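Class I phosphodiesterase PDEB1 (PDB 2R8Q) belongs to the HD-type class I phosphodiesterases, and its largely helical catalytic domain holds zinc and magnesium ions together with 3-isobutyl-1-methylxanthine. Local coordinates at residues 22-27 and 83-88; 76-81 and 189-194; 175-180 and 206-211; 279-284 and 294-299. All coordinates share one frame; numbering follows the deposited sequence.

Followed from the N terminus, the chain gives a worked example of how a helical domain is fastened by loops that overlap in sequence. Contact 1 brings helix 21-28 back onto helix 80-92. Before it closes, contact 2 has opened at 76-81, running to the loop 189-194, so the two cross; they also touch, Phe86 packing on Val191. Contact 2 in turn crosses contact 3, which opens on helix 171-184 and closes on helix 197-212, with Phe192 against Leu207. This chain of overlaps joins the N-terminal helix 21-28, by way of helix 80-92, to the metal-bearing core. Contact 4, a short closure between helix 262-285 and the following loop, stands apart, across the centre of the chain from contact 2.

Contact 1: residues 22-27 and 83-88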
# COMPACT_ATOMS: atom_id res chain seq x y z
N GLU A 22 -23.83 -5.10 -18.52
CA GLU A 22 -25.01 -4.55 -17.86
C GLU A 22 -24.65 -3.31 -17.05
O GLU A 22 -25.39 -2.33 -17.06
CB GLU A 22 -25.65 -5.60 -16.94
CG GLU A 22 -26.36 -6.73 -17.67
CD GLU A 22 -25.43 -7.80 -18.22
OE1 GLU A 22 -25.94 -8.77 -18.82
OE2 GLU A 22 -24.19 -7.68 -18.05
N GLU A 23 -23.52 -3.35 -16.35
CA GLU A 23 -23.10 -2.21 -15.55
C GLU A 23 -22.81 -1.01 -16.44
O GLU A 23 -23.14 0.13 -16.10
CB GLU A 23 -21.85 -2.55 -14.72
CG GLU A 23 -22.05 -3.69 -13.73
CD GLU A 23 -20.79 -4.02 -12.96
OE1 GLU A 23 -20.42 -3.26 -12.05
OE2 GLU A 23 -20.16 -5.05 -13.28
N ARG A 24 -22.18 -1.25 -17.59
CA ARG A 24 -21.88 -0.17 -18.51
C ARG A 24 -23.18 0.36 -19.12
O ARG A 24 -23.36 1.56 -19.26
CB ARG A 24 -20.92 -0.64 -19.62
CG ARG A 24 -19.49 -0.88 -19.16
CD ARG A 24 -18.55 -1.13 -20.33
NE ARG A 24 -18.79 -2.42 -20.97
CZ ARG A 24 -18.23 -3.56 -20.57
NH1 ARG A 24 -17.39 -3.57 -19.55
NH2 ARG A 24 -18.53 -4.70 -21.19
N GLU A 25 -24.08 -0.57 -19.45
CA GLU A 25 -25.36 -0.21 -20.04
C GLU A 25 -26.19 0.68 -19.11
O GLU A 25 -26.86 1.60 -19.56
CB GLU A 25 -26.15 -1.48 -20.38
CG GLU A 25 -25.65 -2.17 -21.64
CD GLU A 25 -26.02 -3.64 -21.69
OE1 GLU A 25 -27.13 -4.00 -21.23
OE2 GLU A 25 -25.21 -4.45 -22.21
N ALA A 26 -26.13 0.40 -17.81
CA ALA A 26 -26.87 1.17 -16.83
C ALA A 26 -26.41 2.62 -16.80
O ALA A 26 -27.19 3.52 -16.46
CB ALA A 26 -26.73 0.54 -15.45
N VAL A 27 -25.15 2.86 -17.14
CA VAL A 27 -24.63 4.23 -17.15
C VAL A 27 -24.98 4.93 -18.46
O VAL A 27 -25.44 6.07 -18.47
CB VAL A 27 -23.09 4.26 -16.97
CG1 VAL A 27 -22.59 5.70 -17.05
CG2 VAL A 27 -22.72 3.65 -15.62
N LEU A 83 -12.38 3.93 -20.77
CA LEU A 83 -12.71 5.06 -19.90
C LEU A 83 -13.89 4.72 -18.99
O LEU A 83 -13.85 4.99 -17.79
CB LEU A 83 -13.06 6.29 -20.74
CG LEU A 83 -13.53 7.53 -19.96
CD1 LEU A 83 -12.43 7.98 -19.00
CD2 LEU A 83 -13.89 8.64 -20.92
N LEU A 84 -14.95 4.14 -19.55
CA LEU A 84 -16.12 3.80 -18.75
C LEU A 84 -15.77 2.75 -17.70
O LEU A 84 -16.19 2.86 -16.54
CB LEU A 84 -17.27 3.32 -19.64
CG LEU A 84 -18.62 3.06 -18.95
CD1 LEU A 84 -19.04 4.29 -18.13
CD2 LEU A 84 -19.68 2.74 -20.00
N ASN A 85 -15.01 1.73 -18.08
CA ASN A 85 -14.61 0.70 -17.12
C ASN A 85 -13.82 1.34 -15.99
O ASN A 85 -14.00 0.99 -14.83
CB ASN A 85 -13.76 -0.38 -17.78
CG ASN A 85 -14.57 -1.35 -18.63
OD1 ASN A 85 -15.78 -1.51 -18.43
ND2 ASN A 85 -13.90 -2.01 -19.56
N PHE A 86 -12.93 2.26 -16.34
CA PHE A 86 -12.11 2.94 -15.33
C PHE A 86 -13.01 3.68 -14.34
O PHE A 86 -12.85 3.55 -13.12
CB PHE A 86 -11.15 3.93 -16.00
CG PHE A 86 -10.39 4.80 -15.04
CD1 PHE A 86 -9.32 4.28 -14.31
CD2 PHE A 86 -10.74 6.13 -14.87
CE1 PHE A 86 -8.62 5.08 -13.42
CE2 PHE A 86 -10.04 6.95 -13.98
CZ PHE A 86 -8.98 6.42 -13.26
N ILE A 87 -13.96 4.45 -14.86
CA ILE A 87 -14.88 5.19 -14.00
C ILE A 87 -15.62 4.24 -13.06
O ILE A 87 -15.74 4.50 -11.87
CB ILE A 87 -15.89 5.98 -14.85
CG1 ILE A 87 -15.16 7.06 -15.65
CG2 ILE A 87 -16.97 6.60 -13.96
CD1 ILE A 87 -16.01 7.74 -16.71
N LEU A 88 -16.09 3.11 -13.60
CA LEU A 88 -16.82 2.15 -12.78
C LEU A 88 -15.94 1.40 -11.79
O LEU A 88 -16.40 1.02 -10.71
CB LEU A 88 -17.57 1.15 -13.68
CG LEU A 88 -18.71 1.78 -14.49
CD1 LEU A 88 -19.28 0.75 -15.45
CD2 LEU A 88 -19.79 2.29 -13.54
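Arg24 and Leu84 bring their CA atoms to 7.0 Å where the segments of helices 21-28 and 80-92 cross almost perpendicularly, at 94°, with their axes 10.5 Å apart. The aliphatic part of Arg24 lies against Leu84: Arg24 CB is 3.6 Å from Leu84 CD2, and CG is almost as near to the same methyl. Further out the chain bends, with chi3 at -70° turning NE out of line with CB, CG and CD, and the terminal NH1 donates to Asn85 OD1 at 2.8 Å. The donor lies in the carbonyl plane and uses a lone pair of OD1, although the guanidinium and amide planes are themselves steeply inclined to each other. Asn85 ND2 bonds to Ala188 O, so both ends of the amide have partners, which distinguishes its O from its N and favours this orientation.

Beside this polar pair Val27 splits its two methyls between two leucines, CG1 reaching Leu84 CD1 at 4.0 Å and CG2 reaching Leu88 CD2 at 3.8 Å. The other methyl of Leu88, CD1, lies 4.0 Å from Glu23 O. The carboxylate of Glu23 turns to Arg92 in a salt bridge.

The chemistry is divided: methyl packing joins the helices on the buried side, while a charged donor and a neutral amide supply the one directional bond across the contact and help to place the end of Arg24, whose NH1 also bonds weakly to Val19 O.

Contact 2: residues 76-81 and 189-194; sequences FGCREQ and ADVFEG
Arg79 keeps one oxygen of Glu193, OE2, close by from CB to NE before NH2 meets the other. Its CB is 3.6 Å from Glu193 OE2, CG is equally near, and CD lies only slightly further off. A bend at chi3, -64°, then places NE 3.1 Å from OE2, where it donates from the syn side but out of the carboxylate plane. The chain ends with NH2, 2.7 Å from Glu193 OE1, a salt-bridge contact whose hydrogen bond is weak because the N-H points poorly. The two side chains cross at about a right angle and their flat groups are 62° apart, which rules out a coplanar, paired arrangement.

OE2 has a further donor. The backbone N of Arg79, at the N-cap position of helix 80-92, reaches it at 3.0 Å along a nearly straight bond, and Thr82 OG1 is hydrogen-bonded to it as well. Beside this pair the backbones close up: Gly77, which ends the preceding helix in a Schellman motif, brings its CA to 4.0 Å from Gly194 CA, and neither residue has a CB to intervene. A water donates to Phe76 O and Val191 O and accepts from Gly194 N, bridging the two loops. On the buried side Cys78 SG rests 3.8 Å from Val191 CG1.

The implication is that a single carboxylate serves both as partner to a charged arginine and as acceptor at a helix start; the several donors converging on it would be expected to favour its ionised form.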
# COMPACT_ATOMS: atom_id res chain seq x y z
N PHE A 76 -5.30 10.80 -26.53
CA PHE A 76 -4.25 9.98 -25.95
C PHE A 76 -4.46 8.47 -26.07
O PHE A 76 -3.89 7.69 -25.31
CB PHE A 76 -4.02 10.42 -24.50
CG PHE A 76 -3.48 11.82 -24.40
CD1 PHE A 76 -2.20 12.11 -24.87
CD2 PHE A 76 -4.27 12.87 -23.93
CE1 PHE A 76 -1.72 13.42 -24.87
CE2 PHE A 76 -3.80 14.18 -23.93
CZ PHE A 76 -2.52 14.45 -24.41
N GLY A 77 -5.27 8.08 -27.05
CA GLY A 77 -5.51 6.67 -27.30
C GLY A 77 -6.30 5.87 -26.30
O GLY A 77 -6.17 4.64 -26.26
N CYS A 78 -7.11 6.53 -25.49
CA CYS A 78 -7.93 5.82 -24.52
C CYS A 78 -9.24 5.50 -25.21
O CYS A 78 -9.91 6.40 -25.72
CB CYS A 78 -8.18 6.68 -23.28
SG CYS A 78 -9.25 5.89 -22.03
N ARG A 79 -9.61 4.23 -25.23
CA ARG A 79 -10.84 3.81 -25.87
C ARG A 79 -12.05 4.10 -24.98
O ARG A 79 -11.93 4.17 -23.76
CB ARG A 79 -10.77 2.32 -26.19
CG ARG A 79 -9.68 1.98 -27.19
CD ARG A 79 -9.47 0.50 -27.28
NE ARG A 79 -8.98 -0.06 -26.02
CZ ARG A 79 -8.71 -1.35 -25.84
NH1 ARG A 79 -8.88 -2.20 -26.84
NH2 ARG A 79 -8.27 -1.78 -24.67
N GLU A 80 -13.20 4.29 -25.62
CA GLU A 80 -14.45 4.59 -24.92
C GLU A 80 -14.77 3.63 -23.78
O GLU A 80 -15.03 4.06 -22.66
CB GLU A 80 -15.62 4.59 -25.91
CG GLU A 80 -15.58 5.74 -26.90
CD GLU A 80 -16.64 5.61 -27.98
OE1 GLU A 80 -16.56 4.66 -28.79
OE2 GLU A 80 -17.57 6.45 -28.01
N GLN A 81 -14.75 2.33 -24.07
CA GLN A 81 -15.06 1.34 -23.05
C GLN A 81 -14.01 1.31 -21.94
O GLN A 81 -14.32 1.00 -20.80
CB GLN A 81 -15.20 -0.05 -23.68
CG GLN A 81 -15.63 -1.13 -22.70
CD GLN A 81 -16.01 -2.43 -23.38
OE1 GLN A 81 -16.92 -2.46 -24.20
NE2 GLN A 81 -15.31 -3.50 -23.05
N ALA A 189 -9.25 -1.35 -17.99
CA ALA A 189 -9.53 -0.06 -17.37
C ALA A 189 -8.33 0.88 -17.39
O ALA A 189 -8.34 1.93 -16.75
CB ALA A 189 -10.00 -0.27 -15.93
N ASP A 190 -7.29 0.50 -18.13
CA ASP A 190 -6.08 1.31 -18.20
C ASP A 190 -6.23 2.52 -19.12
O ASP A 190 -6.01 2.42 -20.33
CB ASP A 190 -4.90 0.43 -18.63
CG ASP A 190 -3.61 1.20 -18.77
OD1 ASP A 190 -3.50 2.31 -18.20
OD2 ASP A 190 -2.69 0.70 -19.45
N VAL A 191 -6.60 3.66 -18.55
CA VAL A 191 -6.79 4.88 -19.33
C VAL A 191 -5.49 5.51 -19.83
O VAL A 191 -5.51 6.56 -20.47
CB VAL A 191 -7.61 5.93 -18.54
CG1 VAL A 191 -9.02 5.39 -18.28
CG2 VAL A 191 -6.92 6.28 -17.23
N PHE A 192 -4.37 4.86 -19.54
CA PHE A 192 -3.06 5.32 -20.00
C PHE A 192 -2.59 4.34 -21.08
O PHE A 192 -1.44 4.38 -21.52
CB PHE A 192 -2.04 5.31 -18.85
CG PHE A 192 -2.31 6.34 -17.78
CD1 PHE A 192 -1.74 6.19 -16.51
CD2 PHE A 192 -3.10 7.45 -18.03
CE1 PHE A 192 -1.96 7.14 -15.51
CE2 PHE A 192 -3.33 8.41 -17.03
CZ PHE A 192 -2.75 8.25 -15.77
N GLU A 193 -3.51 3.48 -21.52
CA GLU A 193 -3.20 2.45 -22.53
C GLU A 193 -2.63 2.98 -23.84
O GLU A 193 -1.89 2.27 -24.52
CB GLU A 193 -4.46 1.61 -22.82
CG GLU A 193 -5.52 2.33 -23.65
CD GLU A 193 -6.77 1.48 -23.86
OE1 GLU A 193 -6.65 0.24 -23.81
OE2 GLU A 193 -7.85 2.06 -24.09
N GLY A 194 -2.98 4.20 -24.21
CA GLY A 194 -2.50 4.76 -25.46
C GLY A 194 -1.22 5.56 -25.37
O GLY A 194 -0.72 6.06 -26.37
O HOH W 1 -4.06 6.49 -22.91

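Contact 3: residues 175-180 and 206-211; sequences HHCSLA and ALIDCV
Cys177 and Val211 face each other in an antiparallel helix pair within the catalytic core, formed by the segments of helices 171-184 and 197-212. Their axes come within 9.8 Å, and their directions differ by 153°. The sulfur is the chief point of contact. With SG anti to the carbonyl carbon, beside the backbone N (chi1 -73°), Cys177 sends it to 3.6 Å from Val211 CB and 3.7 Å from Val211 CG1. The same sulfur lies 4.0 Å from Ile208 CA, so it meets two residues about one helical turn apart. Val211 CG1 also reaches His176 CB, at 4.0 Å, while about a turn further along the first helix Ala180 CB meets Leu207 CD2 at 4.2 Å.

Every contact here is apolar, and the polar end of His176 looks elsewhere: its ND1 is hydrogen-bonded to Leu142 O, and the side chain touches Asp141, a ligand of the zinc ion. The same side chain comes to about 4 Å from the bound magnesium ion. On another flank, Leu162 of the second subunit packs on Cys177 and Ala165 of that subunit on Ile208, so the pair adjoins the dimer interface too.

The example is one of antiparallel helix packing in the all-helical core of a phosphodiesterase, set beside its zinc and magnesium ions.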
# COMPACT_ATOMS: atom_id res chain seq x y z
N HIS A 175 -2.43 5.16 0.37
CA HIS A 175 -3.41 4.10 0.14
C HIS A 175 -4.18 4.37 -1.15
O HIS A 175 -4.39 3.47 -1.96
CB HIS A 175 -4.38 4.02 1.33
CG HIS A 175 -5.40 2.92 1.22
ND1 HIS A 175 -5.06 1.59 1.19
CD2 HIS A 175 -6.75 2.97 1.15
CE1 HIS A 175 -6.17 0.86 1.12
NE2 HIS A 175 -7.20 1.68 1.10
N HIS A 176 -4.60 5.62 -1.35
CA HIS A 176 -5.35 5.95 -2.57
C HIS A 176 -4.49 5.68 -3.81
O HIS A 176 -4.98 5.18 -4.83
CB HIS A 176 -5.80 7.42 -2.58
CG HIS A 176 -6.53 7.86 -1.35
ND1 HIS A 176 -7.54 7.12 -0.76
CD2 HIS A 176 -6.45 9.01 -0.63
CE1 HIS A 176 -8.03 7.79 0.27
NE2 HIS A 176 -7.39 8.94 0.36
N CYS A 177 -3.20 6.03 -3.73
CA CYS A 177 -2.29 5.81 -4.84
C CYS A 177 -2.15 4.32 -5.14
O CYS A 177 -2.15 3.90 -6.29
CB CYS A 177 -0.90 6.38 -4.53
SG CYS A 177 -0.80 8.18 -4.58
N SER A 178 -2.03 3.52 -4.08
CA SER A 178 -1.89 2.07 -4.23
C SER A 178 -3.09 1.47 -4.96
O SER A 178 -2.93 0.59 -5.81
CB SER A 178 -1.73 1.41 -2.86
OG SER A 178 -0.56 1.88 -2.22
N LEU A 179 -4.29 1.95 -4.64
CA LEU A 179 -5.48 1.43 -5.29
C LEU A 179 -5.59 1.95 -6.72
O LEU A 179 -6.13 1.26 -7.60
CB LEU A 179 -6.73 1.79 -4.50
CG LEU A 179 -6.87 1.02 -3.18
CD1 LEU A 179 -8.10 1.48 -2.44
CD2 LEU A 179 -6.96 -0.47 -3.47
N ALA A 180 -5.10 3.16 -6.97
CA ALA A 180 -5.13 3.71 -8.32
C ALA A 180 -4.29 2.81 -9.21
O ALA A 180 -4.68 2.47 -10.32
CB ALA A 180 -4.58 5.13 -8.32
N ALA A 206 2.94 12.03 -12.18
CA ALA A 206 2.09 13.20 -12.02
C ALA A 206 0.85 12.86 -11.19
O ALA A 206 0.47 13.61 -10.29
CB ALA A 206 1.67 13.73 -13.39
N LEU A 207 0.23 11.72 -11.48
CA LEU A 207 -0.95 11.30 -10.75
C LEU A 207 -0.61 11.12 -9.27
O LEU A 207 -1.31 11.63 -8.39
CB LEU A 207 -1.49 9.99 -11.34
CG LEU A 207 -2.70 9.32 -10.68
CD1 LEU A 207 -3.43 8.46 -11.70
CD2 LEU A 207 -2.25 8.48 -9.49
N ILE A 208 0.49 10.43 -8.99
CA ILE A 208 0.93 10.18 -7.62
C ILE A 208 1.26 11.49 -6.89
O ILE A 208 0.86 11.69 -5.74
CB ILE A 208 2.13 9.22 -7.61
CG1 ILE A 208 1.65 7.83 -8.03
CG2 ILE A 208 2.80 9.19 -6.23
CD1 ILE A 208 2.74 6.85 -8.43
N ASP A 209 1.99 12.39 -7.56
CA ASP A 209 2.34 13.67 -6.95
C ASP A 209 1.08 14.43 -6.56
O ASP A 209 1.00 15.01 -5.48
CB ASP A 209 3.15 14.54 -7.91
CG ASP A 209 4.58 14.06 -8.10
OD1 ASP A 209 5.10 13.36 -7.20
OD2 ASP A 209 5.18 14.40 -9.14
N CYS A 210 0.11 14.42 -7.46
CA CYS A 210 -1.14 15.13 -7.22
C CYS A 210 -1.94 14.55 -6.06
O CYS A 210 -2.46 15.29 -5.23
CB CYS A 210 -1.99 15.15 -8.49
SG CYS A 210 -1.39 16.35 -9.69
N VAL A 211 -2.04 13.22 -5.99
CA VAL A 211 -2.78 12.61 -4.90
C VAL A 211 -2.08 12.88 -3.56
O VAL A 211 -2.72 13.23 -2.57
CB VAL A 211 -2.90 11.07 -5.08
CG1 VAL A 211 -3.62 10.46 -3.88
CG2 VAL A 211 -3.67 10.76 -6.35

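Contact 4: residues 279-284 and 294-299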
# COMPACT_ATOMS: atom_id res chain seq x y z
N GLN A 279 -16.88 10.44 12.74
CA GLN A 279 -15.53 10.11 13.17
C GLN A 279 -15.47 10.36 14.67
O GLN A 279 -14.87 9.59 15.41
CB GLN A 279 -14.47 10.98 12.48
CG GLN A 279 -13.07 10.72 13.04
CD GLN A 279 -11.97 11.50 12.34
OE1 GLN A 279 -12.03 11.72 11.13
NE2 GLN A 279 -10.95 11.89 13.10
N GLY A 280 -16.10 11.45 15.10
CA GLY A 280 -16.12 11.78 16.51
C GLY A 280 -16.80 10.69 17.32
O GLY A 280 -16.32 10.33 18.40
N ASP A 281 -17.91 10.17 16.81
CA ASP A 281 -18.63 9.10 17.51
C ASP A 281 -17.72 7.88 17.66
O ASP A 281 -17.71 7.24 18.70
CB ASP A 281 -19.90 8.71 16.75
CG ASP A 281 -20.94 9.81 16.73
OD1 ASP A 281 -20.91 10.68 17.62
OD2 ASP A 281 -21.81 9.79 15.84
N MET A 282 -16.96 7.58 16.61
CA MET A 282 -16.06 6.43 16.66
C MET A 282 -14.91 6.67 17.63
O MET A 282 -14.45 5.74 18.30
CB MET A 282 -15.49 6.13 15.27
CG MET A 282 -16.50 5.52 14.31
SD MET A 282 -15.77 5.09 12.72
CE MET A 282 -16.04 6.60 11.82
N GLU A 283 -14.46 7.92 17.72
CA GLU A 283 -13.37 8.25 18.64
C GLU A 283 -13.85 8.11 20.08
O GLU A 283 -13.09 7.67 20.95
CB GLU A 283 -12.86 9.67 18.36
CG GLU A 283 -12.24 9.81 16.97
CD GLU A 283 -11.77 11.21 16.67
OE1 GLU A 283 -12.49 12.17 17.02
OE2 GLU A 283 -10.69 11.35 16.05
N LYS A 284 -15.10 8.47 20.34
CA LYS A 284 -15.65 8.35 21.68
C LYS A 284 -15.74 6.88 22.05
O LYS A 284 -15.53 6.50 23.20
CB LYS A 284 -17.04 8.99 21.75
CG LYS A 284 -17.03 10.50 21.53
CD LYS A 284 -18.43 11.08 21.63
CE LYS A 284 -18.42 12.57 21.33
NZ LYS A 284 -19.79 13.16 21.46
N PHE A 294 -15.54 17.73 15.46
CA PHE A 294 -16.03 16.37 15.24
C PHE A 294 -17.01 15.92 16.32
O PHE A 294 -17.46 14.77 16.32
CB PHE A 294 -14.86 15.38 15.20
CG PHE A 294 -13.83 15.70 14.16
CD1 PHE A 294 -12.96 16.77 14.32
CD2 PHE A 294 -13.73 14.93 13.01
CE1 PHE A 294 -12.00 17.07 13.35
CE2 PHE A 294 -12.78 15.22 12.03
CZ PHE A 294 -11.92 16.29 12.20
N ASP A 295 -17.36 16.84 17.22
CA ASP A 295 -18.26 16.51 18.32
C ASP A 295 -19.72 16.85 18.05
O ASP A 295 -20.13 18.01 18.08
CB ASP A 295 -17.80 17.23 19.59
CG ASP A 295 -18.31 16.56 20.84
OD1 ASP A 295 -19.43 16.01 20.81
OD2 ASP A 295 -17.60 16.60 21.87
N ARG A 296 -20.50 15.80 17.80
CA ARG A 296 -21.92 15.91 17.51
C ARG A 296 -22.69 16.51 18.69
O ARG A 296 -23.65 17.27 18.51
CB ARG A 296 -22.47 14.52 17.19
CG ARG A 296 -23.92 14.46 16.78
CD ARG A 296 -24.40 13.01 16.75
NE ARG A 296 -23.63 12.18 15.83
CZ ARG A 296 -23.70 12.26 14.51
NH1 ARG A 296 -24.51 13.15 13.94
NH2 ARG A 296 -22.97 11.45 13.75
N SER A 297 -22.25 16.18 19.90
CA SER A 297 -22.90 16.63 21.13
C SER A 297 -22.84 18.12 21.43
O SER A 297 -23.62 18.62 22.24
CB SER A 297 -22.34 15.85 22.32
OG SER A 297 -22.54 14.46 22.15
N LYS A 298 -21.92 18.84 20.79
CA LYS A 298 -21.81 20.28 21.03
C LYS A 298 -22.78 21.08 20.16
O LYS A 298 -22.98 22.27 20.39
CB LYS A 298 -20.38 20.75 20.80
CG LYS A 298 -19.42 20.28 21.89
CD LYS A 298 -18.05 20.92 21.76
CE LYS A 298 -17.15 20.50 22.92
NZ LYS A 298 -15.79 21.10 22.83
N ASN A 299 -23.39 20.41 19.19
CA ASN A 299 -24.35 21.04 18.29
C ASN A 299 -23.86 22.39 17.77
O ASN A 299 -24.56 23.40 17.91
CB ASN A 299 -25.69 21.22 19.00
CG ASN A 299 -26.30 19.91 19.44
OD1 ASN A 299 -25.72 19.19 20.26
ND2 ASN A 299 -27.47 19.58 18.91
O HOH W 2 -19.37 13.10 17.72
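The Gln279 amide and the Phe294 ring meet obliquely, their planes 42° apart, where helix 262-285 packs against the loop that follows it and its Asx turn at Asp295. Gln279 OE1 is 3.7 Å from Phe294 CE2, and the amide's carbon and nitrogen lie near the same ring bond, CD2-CE2. The amide is held at both ends: NE2 donates to Glu283 OE2 at 3.0 Å, with the acceptor in the amide plane, and OE1 accepts from Asn148 N. Phe294 also meets the ring of Phe276, which belongs to the 3-isobutyl-1-methylxanthine pocket; this places the contact next to that pocket, the Phe294 side chain about 7 Å from the ligand.

The second flat group is the Arg296 guanidinium, which takes Asp281 at its edge. Side-on, NE at 3.0 Å and NH2 at 2.9 Å both donate to the single oxygen Asp281 OD2; NE meets the syn lone pair of OD2, and NH2 comes from the syn side but out of the carboxylate plane. NH2 has another acidic partner in Glu274.

About one turn along the helix from Gly280, Lys284, extended beyond CG, crosses Asp295 at about a right angle and forms a salt bridge, NZ to OD1, at 2.9 Å. Between these charged pairs the backbones come close: Gly280 CA lies 3.3 Å from Phe294 O in a CA-H...O contact, at a position where a CB would collide with that oxygen.

Asp295 OD1 is gripped from opposite faces of its carboxylate plane, by Lys284 NZ on one and on the other by Ser297 N, 3.0 Å away.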